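Local coordinates for putative p22 protein (Leishmania major, PDB 1YQF), which is of unknown function but is a homologue of human p32 in the MAM33 family, probably forming a trimer and acting in the mitochondrion, at the interface of chains A and B. Coordinates in Å, arbitrary orientation; residue numbers count along the deposited sequence, not the author numbering. Chains: chain A/B, hypothetical protein Lmaj011689.

Contact 1: the interface of chains A and B. Residues chain A 194, 197-198, 201; chain B 106, 122-124, 146, 148-149.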
# COMPACT_ATOMS: atom_id res chain seq x y z
N TRP A 194 20.65 -11.71 -11.51
CA TRP A 194 21.00 -10.73 -10.49
C TRP A 194 22.50 -10.77 -10.17
O TRP A 194 23.13 -9.74 -9.98
CB TRP A 194 20.15 -10.99 -9.24
CG TRP A 194 20.31 -10.04 -8.10
CD1 TRP A 194 19.60 -8.89 -7.88
CD2 TRP A 194 21.19 -10.18 -6.98
NE1 TRP A 194 20.00 -8.30 -6.71
CE2 TRP A 194 20.98 -9.07 -6.13
CE3 TRP A 194 22.15 -11.13 -6.61
CZ2 TRP A 194 21.69 -8.89 -4.94
CZ3 TRP A 194 22.86 -10.95 -5.42
CH2 TRP A 194 22.62 -9.83 -4.61
N THR A 197 24.45 -9.26 -13.08
CA THR A 197 24.25 -7.82 -13.12
C THR A 197 25.06 -7.10 -12.04
O THR A 197 25.61 -6.03 -12.29
CB THR A 197 22.77 -7.48 -12.97
OG1 THR A 197 22.03 -8.05 -14.06
CG2 THR A 197 22.51 -5.98 -13.08
N MET A 198 25.13 -7.69 -10.85
CA MET A 198 25.93 -7.11 -9.78
C MET A 198 27.41 -7.24 -10.11
O MET A 198 28.21 -6.37 -9.77
CB MET A 198 25.66 -7.81 -8.45
CG MET A 198 26.51 -7.26 -7.32
SD MET A 198 26.16 -8.02 -5.76
CE MET A 198 24.85 -6.97 -5.18
N PHE A 201 28.33 -4.60 -12.35
CA PHE A 201 28.41 -3.41 -11.52
C PHE A 201 29.76 -3.27 -10.83
O PHE A 201 30.28 -2.16 -10.69
CB PHE A 201 27.31 -3.43 -10.46
CG PHE A 201 26.60 -2.14 -10.30
CD1 PHE A 201 25.61 -1.78 -11.20
CD2 PHE A 201 26.93 -1.27 -9.28
CE1 PHE A 201 24.95 -0.58 -11.07
CE2 PHE A 201 26.27 -0.06 -9.14
CZ PHE A 201 25.28 0.28 -10.05
N MET B 106 21.98 0.49 -8.92
CA MET B 106 21.73 -0.42 -7.82
C MET B 106 20.90 0.31 -6.78
O MET B 106 21.12 1.49 -6.54
CB MET B 106 23.05 -0.87 -7.20
CG MET B 106 22.90 -1.88 -6.07
SD MET B 106 24.41 -2.12 -5.13
CE MET B 106 25.34 -3.14 -6.24
N ILE B 122 18.48 -5.66 -2.02
CA ILE B 122 19.32 -5.17 -3.11
C ILE B 122 18.67 -5.54 -4.44
O ILE B 122 18.36 -6.71 -4.67
CB ILE B 122 20.73 -5.78 -3.06
CG1 ILE B 122 21.43 -5.39 -1.77
CG2 ILE B 122 21.56 -5.33 -4.26
CD1 ILE B 122 22.76 -6.07 -1.59
N ARG B 123 18.51 -4.54 -5.31
CA ARG B 123 17.93 -4.75 -6.63
C ARG B 123 18.59 -3.85 -7.68
O ARG B 123 19.49 -3.07 -7.36
CB ARG B 123 16.42 -4.51 -6.59
CG ARG B 123 15.99 -3.14 -6.07
CD ARG B 123 14.50 -3.04 -5.82
NE ARG B 123 13.77 -3.33 -7.05
CZ ARG B 123 12.45 -3.31 -7.17
NH1 ARG B 123 11.67 -3.03 -6.14
NH2 ARG B 123 11.91 -3.59 -8.35
N PHE B 124 18.14 -3.98 -8.93
CA PHE B 124 18.76 -3.27 -10.05
C PHE B 124 17.74 -2.75 -11.06
O PHE B 124 16.63 -3.26 -11.16
CB PHE B 124 19.74 -4.19 -10.78
CG PHE B 124 21.00 -4.47 -10.01
CD1 PHE B 124 22.02 -3.53 -9.96
CD2 PHE B 124 21.15 -5.67 -9.33
CE1 PHE B 124 23.18 -3.79 -9.25
CE2 PHE B 124 22.31 -5.94 -8.62
CZ PHE B 124 23.32 -5.00 -8.58
N TYR B 146 11.62 -7.91 -10.53
CA TYR B 146 12.34 -8.72 -9.56
C TYR B 146 12.91 -7.81 -8.49
O TYR B 146 13.67 -6.90 -8.80
CB TYR B 146 13.49 -9.45 -10.25
CG TYR B 146 14.30 -10.35 -9.34
CD1 TYR B 146 13.68 -11.31 -8.54
CD2 TYR B 146 15.69 -10.26 -9.29
CE1 TYR B 146 14.42 -12.14 -7.71
CE2 TYR B 146 16.43 -11.09 -8.46
CZ TYR B 146 15.80 -12.02 -7.68
OH TYR B 146 16.55 -12.84 -6.86
N GLY B 148 14.85 -8.75 -6.00
CA GLY B 148 16.12 -9.25 -5.50
C GLY B 148 15.96 -10.44 -4.58
O GLY B 148 14.87 -10.70 -4.08
N PRO B 149 17.06 -11.15 -4.32
CA PRO B 149 17.00 -12.33 -3.45
C PRO B 149 16.82 -11.88 -2.01
O PRO B 149 16.84 -10.68 -1.75
CB PRO B 149 18.37 -12.97 -3.66
CG PRO B 149 19.26 -11.81 -3.93
CD PRO B 149 18.44 -10.86 -4.75
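A:Trp194, on the C-terminal helix 173-202, is clasped between B:Phe124 and B:Pro149 in a subunit interface of the p32/MAM33 fold. With CG anti to the backbone N (chi1 -177°), the indole leaves its helix toward strand 117-125 of chain B. CB rests against B:Tyr146 CE2. CD1 lies level with the rim of the B:Phe124 ring, near CD2, and the two rings meet edge to face with planes 62° apart. A:Trp194 NE1 donates a hydrogen bond of 3.1 Å to the backbone carbonyl oxygen B:Ile122 O, which lies somewhat off the indole plane. That bond is bent, 140° at the hydrogen, and the donor stands above the carbonyl plane, away from the lone-pair directions. On the indole face opposite B:Phe124, B:Pro149 CD sits 3.4 Å from A:Trp194 CE2 and B:Pro149 CG covers the six-membered ring, both as CH-pi contacts. Farther out, A:Trp194 CZ2, on the benzo ring, packs 3.6 Å from the B:Ile122 CG2 methyl. B:Phe124 in turn lies over helix 173-202: its tip CZ is 3.6 Å from A:Met198 CA, and A:Thr197 CG2 lies over one face near the rim. CE1 of B:Phe124 stands 3.7 Å from A:Phe201 CD1, above the A:Phe201 ring in a second edge-to-face pair. The far tip of A:Phe201, CZ, reaches B:Met106 CB at 3.8 Å, while B:Met106 CE approaches the methyl CE of A:Met198.

Contact 2: the interface of chains A and B. Residues chain A 27, 30-31, 34, 194-195, 198; chain B 158, 161-162.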
# COMPACT_ATOMS: atom_id res chain seq x y z
N LEU A 27 34.30 -7.87 -4.64
CA LEU A 27 32.89 -8.12 -4.91
C LEU A 27 32.77 -8.85 -6.25
O LEU A 27 32.02 -9.81 -6.36
CB LEU A 27 32.08 -6.82 -4.93
CG LEU A 27 30.57 -6.95 -5.19
CD1 LEU A 27 29.88 -7.75 -4.10
CD2 LEU A 27 29.91 -5.59 -5.34
N ALA A 30 33.68 -12.34 -5.79
CA ALA A 30 32.65 -12.97 -4.97
C ALA A 30 31.41 -13.34 -5.79
O ALA A 30 30.88 -14.43 -5.64
CB ALA A 30 32.26 -12.06 -3.81
N THR A 31 30.97 -12.43 -6.66
CA THR A 31 29.80 -12.69 -7.51
C THR A 31 30.15 -13.72 -8.57
O THR A 31 29.34 -14.58 -8.89
CB THR A 31 29.28 -11.40 -8.17
OG1 THR A 31 30.36 -10.71 -8.83
CG2 THR A 31 28.77 -10.42 -7.13
N GLU A 34 30.11 -17.08 -7.00
CA GLU A 34 28.74 -17.51 -6.75
C GLU A 34 28.05 -17.94 -8.04
O GLU A 34 27.31 -18.92 -8.06
CB GLU A 34 27.93 -16.40 -6.06
CG GLU A 34 28.37 -16.10 -4.64
CD GLU A 34 28.35 -17.31 -3.73
OE1 GLU A 34 27.26 -17.88 -3.53
OE2 GLU A 34 29.43 -17.69 -3.23
N TRP A 194 20.65 -11.71 -11.51
CA TRP A 194 21.00 -10.73 -10.49
C TRP A 194 22.50 -10.77 -10.17
O TRP A 194 23.13 -9.74 -9.98
CB TRP A 194 20.15 -10.99 -9.24
CG TRP A 194 20.31 -10.04 -8.10
CD1 TRP A 194 19.60 -8.89 -7.88
CD2 TRP A 194 21.19 -10.18 -6.98
NE1 TRP A 194 20.00 -8.30 -6.71
CE2 TRP A 194 20.98 -9.07 -6.13
CE3 TRP A 194 22.15 -11.13 -6.61
CZ2 TRP A 194 21.69 -8.89 -4.94
CZ3 TRP A 194 22.86 -10.95 -5.42
CH2 TRP A 194 22.62 -9.83 -4.61
N LEU A 195 23.06 -11.98 -10.12
CA LEU A 195 24.48 -12.14 -9.83
C LEU A 195 25.34 -11.57 -10.96
O LEU A 195 26.31 -10.87 -10.70
CB LEU A 195 24.82 -13.62 -9.64
CG LEU A 195 24.31 -14.28 -8.36
CD1 LEU A 195 24.53 -15.78 -8.43
CD2 LEU A 195 25.01 -13.71 -7.14
N MET A 198 25.13 -7.69 -10.85
CA MET A 198 25.93 -7.11 -9.78
C MET A 198 27.41 -7.24 -10.11
O MET A 198 28.21 -6.37 -9.77
CB MET A 198 25.66 -7.81 -8.45
CG MET A 198 26.51 -7.26 -7.32
SD MET A 198 26.16 -8.02 -5.76
CE MET A 198 24.85 -6.97 -5.18
N LEU B 158 29.86 -13.06 0.04
CA LEU B 158 29.31 -12.06 -0.87
C LEU B 158 28.64 -10.92 -0.10
O LEU B 158 28.72 -9.77 -0.52
CB LEU B 158 28.30 -12.70 -1.83
CG LEU B 158 27.57 -11.77 -2.81
CD1 LEU B 158 28.54 -11.15 -3.81
CD2 LEU B 158 26.47 -12.51 -3.54
N CYS B 161 31.33 -8.59 1.15
CA CYS B 161 31.83 -7.78 0.03
C CYS B 161 30.90 -6.64 -0.40
O CYS B 161 31.37 -5.60 -0.85
CB CYS B 161 32.14 -8.67 -1.17
SG CYS B 161 33.60 -9.71 -0.95
N VAL B 162 29.58 -6.84 -0.28
CA VAL B 162 28.62 -5.80 -0.63
C VAL B 162 28.61 -4.70 0.43
O VAL B 162 28.50 -3.52 0.10
CB VAL B 162 27.20 -6.35 -0.81
CG1 VAL B 162 26.17 -5.22 -0.83
CG2 VAL B 162 27.10 -7.16 -2.08
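B:Leu158 pushes its two methyls against chain A, where the N-terminal helix 23-39 and C-terminal helix 173-202 lie together. This is an all-apolar, helix-to-helix patch of the p32/MAM33 subunit interface. CD1 of B:Leu158 does most of the touching: it is 3.4 Å from A:Thr31 CG2, a tight contact, and also meets A:Leu27 CD1. A:Ala30 CB lies 3.8 Å from B:Leu158 CD1. The other branch, B:Leu158 CD2, turns toward helix 173-202 and comes to 4.1 Å from A:Leu195 CD2. The leucine has CG anti to its backbone N (chi1 177°), with the two methyls divided between the two helices of chain A. One turn along helix 156-168, B:Val162 presents CG2, which packs closely on A:Leu27 CD1 at 3.5 Å. The same methyl, B:Val162 CG2, is 3.8 Å from A:Met198 CE. B:Cys161 lies alongside, its CB 3.8 Å from A:Leu27 CD1 and its SG near A:Ala30 CB. No polar pair joins the chains here, leaving shape and apolar packing to carry the contact. The hydroxyl of A:Thr31 turns back into its own helix, OG1 donating a hydrogen bond of 3.1 Å to A:Leu27 O one turn earlier, which helps fix the methyl CG2 toward B:Leu158. OG1 takes the crowded position between backbone N and carbonyl carbon (chi1 51°), satisfying the hydroxyl within chain A.

Contact 3: the interface of chains A and B. Residues chain A 135-137; chain B 136-137, 140.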
# COMPACT_ATOMS: atom_id res chain seq x y z
N GLY A 135 -1.15 -1.38 -13.22
CA GLY A 135 -0.84 0.02 -12.98
C GLY A 135 -1.45 0.58 -11.70
O GLY A 135 -2.34 -0.02 -11.10
N ALA A 136 -0.94 1.74 -11.31
CA ALA A 136 -1.35 2.43 -10.10
C ALA A 136 -2.76 2.97 -10.20
O ALA A 136 -3.54 2.86 -9.25
CB ALA A 136 -0.39 3.56 -9.80
N GLU A 137 -3.10 3.56 -11.34
CA GLU A 137 -4.43 4.13 -11.53
C GLU A 137 -5.48 3.03 -11.61
O GLU A 137 -6.56 3.18 -11.06
CB GLU A 137 -4.51 5.00 -12.78
CG GLU A 137 -4.14 6.46 -12.56
CD GLU A 137 -4.85 7.11 -11.38
OE1 GLU A 137 -6.05 6.83 -11.14
OE2 GLU A 137 -4.19 7.91 -10.69
N ALA B 136 3.10 7.40 -8.30
CA ALA B 136 2.38 6.15 -8.16
C ALA B 136 2.71 5.13 -9.25
O ALA B 136 2.90 3.95 -8.96
CB ALA B 136 0.89 6.42 -8.14
N GLU B 137 2.77 5.59 -10.50
CA GLU B 137 2.99 4.70 -11.63
C GLU B 137 4.39 4.11 -11.63
O GLU B 137 4.58 2.93 -11.93
CB GLU B 137 2.73 5.43 -12.96
CG GLU B 137 2.08 4.57 -14.03
CD GLU B 137 0.81 3.87 -13.56
OE1 GLU B 137 -0.20 4.55 -13.28
OE2 GLU B 137 0.85 2.63 -13.45
N ALA B 140 4.50 1.34 -9.12
CA ALA B 140 3.81 0.15 -9.62
C ALA B 140 4.73 -0.68 -10.52
O ALA B 140 4.79 -1.90 -10.39
CB ALA B 140 2.54 0.54 -10.36
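The flat carboxylate of B:Glu137 is met by the backbone amide of A:Ala136, whose N donates a hydrogen bond to B:Glu137 OE2, 2.9 Å long and fairly straight, 161° at the hydrogen. The amide approaches on the syn side but lies 28° out of the carboxylate plane, and A:Gly135 CA borders OE2 beside it. The other oxygen, B:Glu137 OE1, is 3.6 Å from A:Ala136 CB. In this part of the p32/MAM33 subunit interface, the N-terminal ends of the two helices 136-144 meet. A:Ala136 is the first residue of its helix, so B:Glu137 appears to cap this helix end from the neighbouring chain, and the helix end would be expected to favour the carboxylate's negative charge. A bend at chi2 (52°) folds the glutamate chain and helps bring its tip back to A:Ala136. Beside this bond the methyl A:Ala136 CB packs 3.5 Å from B:Ala136 CB and also touches the backbone carbonyl B:Ala136 O. B:Ala140 CB, one turn along its helix, approaches the same amide, A:Ala136 N, at 3.8 Å. The small methyls probably allow the helix ends to approach. A:Glu137 points another way, with its OE2 5.8 Å from B:Glu137 OE1; these like charges probably repel weakly.

Contact 1 and contact 2 adjoin, with C-alpha centres about 10 Å apart, and share A:Trp194 and A:Met198. Helix 173-202 of chain A therefore serves both, meeting strands 105-112 and 117-125 and a nearby loop of chain B in contact 1 and helix 156-168 in contact 2, where helix 23-39 joins it. Contact 3 is separate, about 22 Å from contact 1 and 32 Å from contact 2 between centres, and pairs the two helices 136-144. The unlike elements paired in contacts 1 and 2 suit head-to-tail packing in the deposited trimer, as in p32 proteins, with contact 3 probably a further brace.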